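Local coordinates for protein ferredoxin (PDB 3LMF) that is of unknown function but probably stores copper ions in the cysteine-rich interior of a four-helix bundle, at residues A[27-32]-A[48-53]; A[31-36]-A[92-97]. All coordinates share one frame; numbering follows the deposited sequence.

Interaction 1. Residues A[27-32]-A[48-53]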
loop_
_atom_site.group_PDB
_atom_site.type_symbol
_atom_site.label_atom_id
_atom_site.label_comp_id
_atom_site.label_asym_id
_atom_site.label_seq_id
_atom_site.Cartn_x
_atom_site.Cartn_y
_atom_site.Cartn_z
ATOM N N ARG A 27 -8.293 7.491 -8.889
ATOM C CA ARG A 27 -9.657 7.549 -9.397
ATOM C C ARG A 27 -9.738 7.787 -10.897
ATOM O O ARG A 27 -10.381 7.031 -11.630
ATOM C CB ARG A 27 -10.448 8.638 -8.664
ATOM C CG ARG A 27 -11.855 8.864 -9.216
ATOM C CD ARG A 27 -12.664 9.787 -8.311
ATOM N NE ARG A 27 -12.072 11.119 -8.175
ATOM C CZ ARG A 27 -12.084 12.051 -9.125
ATOM N NH1 ARG A 27 -12.658 11.804 -10.296
ATOM N NH2 ARG A 27 -11.528 13.235 -8.902
HETATM N N MSE A 28 -9.072 8.832 -11.361
HETATM C CA MSE A 28 -9.111 9.162 -12.776
HETATM C C MSE A 28 -8.480 8.106 -13.671
HETATM O O MSE A 28 -9.002 7.803 -14.748
HETATM C CB MSE A 28 -8.465 10.523 -12.993
HETATM C CG MSE A 28 -9.102 11.570 -12.113
HETATM SE SE MSE A 28 -9.176 13.286 -12.931
HETATM C CE MSE A 28 -10.824 13.036 -13.922
ATOM N N ALA A 29 -7.369 7.535 -13.223
ATOM C CA ALA A 29 -6.697 6.505 -14.001
ATOM C C ALA A 29 -7.571 5.257 -14.141
ATOM O O ALA A 29 -7.742 4.731 -15.240
ATOM C CB ALA A 29 -5.382 6.137 -13.343
HETATM N N MSE A 30 -8.128 4.799 -13.022
HETATM C CA MSE A 30 -8.960 3.600 -12.997
HETATM C C MSE A 30 -10.389 3.802 -13.508
HETATM O O MSE A 30 -11.129 2.836 -13.704
HETATM C CB MSE A 30 -8.989 3.031 -11.577
HETATM C CG MSE A 30 -7.635 2.510 -11.091
HETATM SE SE MSE A 30 -6.964 0.990 -12.115
HETATM C CE MSE A 30 -5.842 1.932 -13.385
ATOM N N ASN A 31 -10.778 5.053 -13.720
ATOM C CA ASN A 31 -12.113 5.342 -14.222
ATOM C C ASN A 31 -12.069 6.109 -15.541
ATOM O O ASN A 31 -12.095 5.505 -16.608
ATOM C CB ASN A 31 -12.910 6.115 -13.167
ATOM C CG ASN A 31 -13.215 5.268 -11.945
ATOM O OD1 ASN A 31 -14.042 4.365 -12.003
ATOM N ND2 ASN A 31 -12.529 5.539 -10.841
ATOM N N HIS A 32 -11.987 7.434 -15.463
ATOM C CA HIS A 32 -11.953 8.285 -16.652
ATOM C C HIS A 32 -11.032 7.769 -17.767
ATOM O O HIS A 32 -11.490 7.483 -18.874
ATOM C CB HIS A 32 -11.529 9.706 -16.266
ATOM C CG HIS A 32 -11.603 10.691 -17.394
ATOM N ND1 HIS A 32 -10.913 11.883 -17.383
ATOM C CD2 HIS A 32 -12.292 10.665 -18.560
ATOM C CE1 HIS A 32 -11.172 12.548 -18.497
ATOM N NE2 HIS A 32 -12.005 11.832 -19.226
ATOM N N LEU A 48 2.579 6.251 -15.216
ATOM C CA LEU A 48 2.874 7.466 -14.475
ATOM C C LEU A 48 1.732 7.779 -13.518
ATOM O O LEU A 48 1.955 8.104 -12.355
ATOM C CB LEU A 48 3.093 8.635 -15.438
ATOM C CG LEU A 48 3.738 9.886 -14.832
ATOM C CD1 LEU A 48 4.991 9.507 -14.055
ATOM C CD2 LEU A 48 4.080 10.861 -15.952
HETATM N N MSE A 49 0.510 7.656 -14.014
HETATM C CA MSE A 49 -0.665 7.923 -13.211
HETATM C C MSE A 49 -0.657 7.072 -11.942
HETATM O O MSE A 49 -0.855 7.587 -10.840
HETATM C CB MSE A 49 -1.919 7.624 -14.018
HETATM C CG MSE A 49 -3.088 8.464 -13.610
HETATM SE SE MSE A 49 -2.852 10.295 -14.193
HETATM C CE MSE A 49 -4.731 10.700 -14.367
HETATM N N MSE A 50 -0.426 5.770 -12.104
HETATM C CA MSE A 50 -0.391 4.852 -10.973
HETATM C C MSE A 50 0.823 5.099 -10.083
HETATM O O MSE A 50 0.735 4.984 -8.857
HETATM C CB MSE A 50 -0.397 3.397 -11.462
HETATM C CG MSE A 50 -1.682 2.981 -12.174
HETATM SE SE MSE A 50 -3.271 3.306 -11.098
HETATM C CE MSE A 50 -2.882 2.080 -9.648
ATOM N N ASN A 51 1.954 5.433 -10.699
ATOM C CA ASN A 51 3.179 5.713 -9.951
ATOM C C ASN A 51 2.930 6.918 -9.062
ATOM O O ASN A 51 3.272 6.919 -7.883
ATOM C CB ASN A 51 4.338 6.032 -10.900
ATOM C CG ASN A 51 4.884 4.801 -11.597
ATOM O OD1 ASN A 51 5.711 4.905 -12.503
ATOM N ND2 ASN A 51 4.433 3.632 -11.172
ATOM N N CYS A 52 2.330 7.949 -9.644
ATOM C CA CYS A 52 2.036 9.163 -8.909
ATOM C C CYS A 52 1.126 8.865 -7.720
ATOM O O CYS A 52 1.376 9.345 -6.613
ATOM C CB CYS A 52 1.386 10.198 -9.829
ATOM S SG CYS A 52 1.127 11.810 -9.058
ATOM N N ALA A 53 0.080 8.069 -7.927
ATOM C CA ALA A 53 -0.821 7.733 -6.822
ATOM C C ALA A 53 -0.065 6.985 -5.722
ATOM O O ALA A 53 -0.270 7.233 -4.534
ATOM C CB ALA A 53 -1.988 6.886 -7.329
#

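Interaction 2. Residues A[31-36]-A[92-97]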
loop_
_atom_site.group_PDB
_atom_site.type_symbol
_atom_site.label_atom_id
_atom_site.label_comp_id
_atom_site.label_asym_id
_atom_site.label_seq_id
_atom_site.Cartn_x
_atom_site.Cartn_y
_atom_site.Cartn_z
ATOM N N ASN A 31 -10.778 5.053 -13.720
ATOM C CA ASN A 31 -12.113 5.342 -14.222
ATOM C C ASN A 31 -12.069 6.109 -15.541
ATOM O O ASN A 31 -12.095 5.505 -16.608
ATOM C CB ASN A 31 -12.910 6.115 -13.167
ATOM C CG ASN A 31 -13.215 5.268 -11.945
ATOM O OD1 ASN A 31 -14.042 4.365 -12.003
ATOM N ND2 ASN A 31 -12.529 5.539 -10.841
ATOM N N HIS A 32 -11.987 7.434 -15.463
ATOM C CA HIS A 32 -11.953 8.285 -16.652
ATOM C C HIS A 32 -11.032 7.769 -17.767
ATOM O O HIS A 32 -11.490 7.483 -18.874
ATOM C CB HIS A 32 -11.529 9.706 -16.266
ATOM C CG HIS A 32 -11.603 10.691 -17.394
ATOM N ND1 HIS A 32 -10.913 11.883 -17.383
ATOM C CD2 HIS A 32 -12.292 10.665 -18.560
ATOM C CE1 HIS A 32 -11.172 12.548 -18.497
ATOM N NE2 HIS A 32 -12.005 11.832 -19.226
ATOM N N CYS A 33 -9.743 7.648 -17.472
ATOM C CA CYS A 33 -8.781 7.193 -18.463
ATOM C C CYS A 33 -9.056 5.808 -19.040
ATOM O O CYS A 33 -8.955 5.612 -20.250
ATOM C CB CYS A 33 -7.361 7.259 -17.889
ATOM S SG CYS A 33 -6.793 8.956 -17.562
ATOM N N LEU A 34 -9.395 4.843 -18.196
ATOM C CA LEU A 34 -9.676 3.498 -18.697
ATOM C C LEU A 34 -10.927 3.458 -19.572
ATOM O O LEU A 34 -10.993 2.694 -20.534
ATOM C CB LEU A 34 -9.826 2.501 -17.537
ATOM C CG LEU A 34 -8.528 2.056 -16.863
ATOM C CD1 LEU A 34 -8.822 1.044 -15.759
ATOM C CD2 LEU A 34 -7.609 1.452 -17.910
ATOM N N GLU A 35 -11.909 4.289 -19.250
ATOM C CA GLU A 35 -13.149 4.316 -20.018
ATOM C C GLU A 35 -13.070 5.183 -21.277
ATOM O O GLU A 35 -13.971 5.149 -22.115
ATOM C CB GLU A 35 -14.294 4.787 -19.121
ATOM C CG GLU A 35 -14.531 3.866 -17.932
ATOM C CD GLU A 35 -15.335 4.527 -16.831
ATOM O OE1 GLU A 35 -15.554 3.878 -15.784
ATOM O OE2 GLU A 35 -15.741 5.696 -17.008
ATOM N N ALA A 36 -11.990 5.948 -21.412
ATOM C CA ALA A 36 -11.803 6.811 -22.574
ATOM C C ALA A 36 -10.927 6.132 -23.621
ATOM O O ALA A 36 -11.036 6.419 -24.809
ATOM C CB ALA A 36 -11.175 8.132 -22.149
ATOM N N ASP A 92 -7.730 15.462 -22.410
ATOM C CA ASP A 92 -8.835 16.326 -22.033
ATOM C C ASP A 92 -9.676 15.734 -20.909
ATOM O O ASP A 92 -9.740 14.516 -20.738
ATOM C CB ASP A 92 -9.703 16.610 -23.256
ATOM C CG ASP A 92 -10.225 15.348 -23.896
ATOM O OD1 ASP A 92 -11.094 14.691 -23.285
ATOM O OD2 ASP A 92 -9.758 15.008 -25.004
ATOM N N GLY A 93 -10.324 16.611 -20.149
ATOM C CA GLY A 93 -11.134 16.173 -19.029
ATOM C C GLY A 93 -10.213 15.885 -17.856
ATOM O O GLY A 93 -10.655 15.521 -16.768
HETATM N N MSE A 94 -8.920 16.071 -18.087
HETATM C CA MSE A 94 -7.904 15.818 -17.077
HETATM C C MSE A 94 -7.482 17.080 -16.330
HETATM O O MSE A 94 -6.463 17.085 -15.641
HETATM C CB MSE A 94 -6.683 15.189 -17.747
HETATM C CG MSE A 94 -6.995 13.936 -18.546
HETATM SE SE MSE A 94 -7.137 12.484 -17.501
HETATM C CE MSE A 94 -5.425 12.019 -17.457
ATOM N N GLU A 95 -8.263 18.146 -16.462
ATOM C CA GLU A 95 -7.931 19.407 -15.801
ATOM C C GLU A 95 -7.755 19.259 -14.295
ATOM O O GLU A 95 -6.845 19.842 -13.708
ATOM C CB GLU A 95 -9.008 20.464 -16.071
ATOM C CG GLU A 95 -9.155 20.880 -17.530
ATOM C CD GLU A 95 -9.757 19.791 -18.398
ATOM O OE1 GLU A 95 -10.850 19.288 -18.047
ATOM O OE2 GLU A 95 -9.135 19.437 -19.426
ATOM N N GLU A 96 -8.630 18.486 -13.667
ATOM C CA GLU A 96 -8.558 18.299 -12.226
ATOM C C GLU A 96 -7.243 17.644 -11.791
ATOM O O GLU A 96 -6.716 17.945 -10.720
ATOM C CB GLU A 96 -9.741 17.453 -11.755
ATOM C CG GLU A 96 -9.852 17.338 -10.245
ATOM C CD GLU A 96 -11.057 16.526 -9.810
ATOM O OE1 GLU A 96 -11.245 16.362 -8.583
ATOM O OE2 GLU A 96 -11.809 16.055 -10.694
ATOM N N CYS A 97 -6.716 16.756 -12.627
ATOM C CA CYS A 97 -5.479 16.059 -12.309
ATOM C C CYS A 97 -4.258 16.972 -12.424
ATOM O O CYS A 97 -3.350 16.913 -11.593
ATOM C CB CYS A 97 -5.314 14.842 -13.217
ATOM S SG CYS A 97 -4.114 13.642 -12.616
#

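Interaction 1. Residues A[27-32]-A[48-53]
Near A29, whose methyl packs on M49 of the facing helix, the side-chain amide nitrogen ND2 of N31 has two carbonyl acceptors. One is O of R27, a turn earlier, at 2.7 Å with an N-H...O angle of 147°; the other is O of L64 in the second subunit, a link from this helix into the assembly. The backbone widens into a pi-type turn over 29-32, and the N31 N to M28 O bond is weak.

The contact itself is apolar. It joins helices 8-36 and 43-64 of the four-helix bundle, whose axes here approach to 9.5 Å and run roughly antiparallel, at 144°. CB of A29 presses on CG of M49 at 3.3 Å, tighter than usual for two carbons. M28, M30, M49 and M50 are selenomethionines. CG of M49 stands anti to its backbone N (chi1 -151°), beside the carbonyl carbon, and the chain then bends at chi2; its terminal CE arrives 4.0 Å from CB of M28. On the other flank M30 and M50 cross at about a right angle, CE of M30 lying 3.7 Å from SE of M50. That selenium also approaches CB of A29, at 4.2 Å. M50 of the third subunit packs on both M30 and M50, while M49 also touches C84 and C88 of helix 70-90 and C97 of helix 95-112.

Interaction 2. Residues A[31-36]-A[92-97]
H32 and C33, near the C-terminal end of helix 8-36, face the loop residues D92, G93 and M94 that lead into helix 95-112. The contact thus lies at one end of the four-helix bundle, a fold that the copper storage proteins share, and no hydrogen bond crosses it.

Its polar part is the approach of the H32 ring to two backbone carbonyls. CG of H32 stands anti to the backbone N (chi1 -174°), beside the carbonyl carbon, and the ring beyond it reaches the loop. CE1 then meets O of D92 at the ring edge, near the ring plane, at 3.3 Å, whereas O of G93 comes in obliquely, 3.5 Å from the same carbon. ND1 is buried by the contact and has no hydrogen-bonding partner in the model. A beta carbon on G93 would fall 2.7 Å from CE1, a clash, and the positive phi of this residue also favours glycine. From the loop, G93 N donates to OE2 of E95, the first residue of the helix, meeting the carboxylate on the syn side of OE2.

The sulfur and selenium contacts involve M94, a selenomethionine at the N-cap position of helix 95-112. Its SE approaches the H32 ring obliquely, 4.6 Å from the centroid and 54° off the ring normal. An alanine in place of H32 would probably open a gap beside M94, leaving its selenium without the ring and freer to move, and would deprive the D92 and G93 carbonyls of their CE1 neighbour. H40 meets the H32 ring and also touches C33 and M94.

Farther into the bundle the packing is sulfur against selenomethionine: doubly bent at chi2 and chi3, M94 brings its CE to 3.4 Å from SG of C33.

In the fold
Both contacts draw on helix 8-36 and share N31 and H32, but its partners differ: helix 43-64 in interaction 1, the loop before helix 95-112 in interaction 2. Their centres lie about 9 Å apart. Interaction 1 is buried and closer to the chain centre, purely apolar between helices; interaction 2 is partly buried, nearer the bundle end, and mixes an imidazole, carbonyl oxygens, a cysteine sulfur and a selenium. The two meet where CE of M49 packs on CE of M94, 3.4 Å away, and R27 NH2 ties to OE1 of E96 by a salt bridge. A probable hydrogen bond from C33 N back five residues to M28 O, of the pi type, joins them along the helix, and the third subunit touches both.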